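Rieske iron-sulfur protein soxF (Sulfolobus acidocaldarius, PDB 1JM1) probably serves as an electron carrier of the archaeal respiratory chain, holding a Rieske-type [2Fe-2S] cluster in its soluble domain. Local coordinates at residues Ile130-Leu133 / Lys134-Gly137. Sequence-based numbering, arbitrary orientation. Where two conformers were deposited one is given.
Sequences IYAL and KDGG
With CG anti to its carbonyl carbon (chi1 -56°), Tyr131 lays one ring edge beside Gly137; Asp135, placed likewise (chi1 -63°), stands against Ala132. The two pairs belong to the turn of a beta hairpin that joins strands 130-132 and 138-141 of the Rieske domain, made through a short 3-10 turn closed by a Schellman motif.

Ala132 O is the hub. Asp135 N binds it at 3.0 Å, closing a type I turn over Leu133 and Lys134, and Gly137 N donates to Ala132 O at 2.9 Å from the opposite face of the carbonyl plane, so two bonds grip the carbonyl oxygen of a buried residue. The second bond of the motif runs from Gly136 N to Leu133 O at 3.1 Å. Gly136 reverses the chain at phi 85°, and Gly137 repeats this left-handed conformation; at such angles the lack of a CB keeps each residue clear of the carbonyl oxygen before it, which suits glycine at both.

The small methyl of Ala132 leaves room for the carboxylate beside it, with CB 3.8 Å from Asp135 OD1, while Asp135 is exposed, as suits a charged side chain. Tyrosine fits the buried position 131 by pairing a flat ring for packing with a hydroxyl that is hydrogen-bonded to Val95 N; its side chain touches Cys94, a cluster ligand. At the ring's edge, near its plane, Tyr131 CD2 lies 3.4 Å from Gly137 O.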
loop_
_atom_site.group_PDB
_atom_site.type_symbol
_atom_site.label_atom_id
_atom_site.label_comp_id
_atom_site.label_asym_id
_atom_site.label_seq_id
_atom_site.Cartn_x
_atom_site.Cartn_y
_atom_site.Cartn_z
ATOM N N ILE A 130 -11.643 4.409 7.382
ATOM C CA ILE A 130 -10.658 5.398 6.936
ATOM C C ILE A 130 -9.306 5.016 7.508
ATOM O O ILE A 130 -9.155 4.919 8.725
ATOM C CB ILE A 130 -11.034 6.834 7.296
ATOM C CG1 ILE A 130 -12.456 7.185 6.751
ATOM C CG2 ILE A 130 -9.989 7.807 6.780
ATOM C CD1 ILE A 130 -12.911 8.601 7.076
ATOM N N TYR A 131 -8.343 4.865 6.614
ATOM C CA TYR A 131 -6.956 4.516 6.950
ATOM C C TYR A 131 -6.070 5.723 6.769
ATOM O O TYR A 131 -6.052 6.344 5.706
ATOM C CB TYR A 131 -6.484 3.401 6.053
ATOM C CG TYR A 131 -7.338 2.142 6.081
ATOM C CD1 TYR A 131 -8.253 1.882 5.056
ATOM C CD2 TYR A 131 -7.232 1.237 7.123
ATOM C CE1 TYR A 131 -9.018 0.735 5.101
ATOM C CE2 TYR A 131 -7.969 0.062 7.140
ATOM C CZ TYR A 131 -8.859 -0.180 6.114
ATOM O OH TYR A 131 -9.546 -1.371 6.133
ATOM N N ALA A 132 -5.304 6.072 7.825
ATOM C CA ALA A 132 -4.424 7.221 7.806
ATOM C C ALA A 132 -3.066 6.762 7.301
ATOM O O ALA A 132 -2.231 6.245 8.056
ATOM C CB ALA A 132 -4.348 7.822 9.189
ATOM N N LEU A 133 -2.827 6.893 5.984
ATOM C CA LEU A 133 -1.615 6.340 5.374
ATOM C C LEU A 133 -0.346 6.939 5.960
ATOM O O LEU A 133 0.644 6.225 6.151
ATOM C CB LEU A 133 -1.644 6.543 3.864
ATOM C CG LEU A 133 -2.866 5.972 3.137
ATOM C CD1 LEU A 133 -2.651 6.114 1.623
ATOM C CD2 LEU A 133 -3.138 4.512 3.500
ATOM N N LYS A 134 -0.328 8.257 6.240
ATOM C CA LYS A 134 0.897 8.852 6.741
ATOM C C LYS A 134 1.121 8.468 8.225
ATOM O O LYS A 134 2.210 8.703 8.726
ATOM C CB LYS A 134 0.904 10.273 6.288
ATOM C CG LYS A 134 0.178 11.262 7.015
ATOM C CD LYS A 134 0.493 12.693 6.450
ATOM C CE LYS A 134 -0.564 13.743 6.820
ATOM N NZ LYS A 134 -0.561 13.906 8.320
ATOM N N ASP A 135 0.153 7.854 8.882
ATOM C CA ASP A 135 0.279 7.318 10.216
ATOM C C ASP A 135 0.383 5.799 10.193
ATOM O O ASP A 135 0.126 5.124 11.189
ATOM C CB ASP A 135 -0.841 7.826 11.115
ATOM C CG ASP A 135 -0.803 9.325 11.289
ATOM O OD1 ASP A 135 -1.860 9.961 11.182
ATOM O OD2 ASP A 135 0.303 9.883 11.543
ATOM N N GLY A 136 0.842 5.217 9.070
ATOM C CA GLY A 136 1.084 3.796 9.007
ATOM C C GLY A 136 -0.110 2.953 8.686
ATOM O O GLY A 136 -0.081 1.741 8.855
ATOM N N GLY A 137 -1.190 3.576 8.161
ATOM C CA GLY A 137 -2.391 2.848 7.775
ATOM C C GLY A 137 -3.378 2.593 8.878
ATOM O O GLY A 137 -4.318 1.845 8.695
#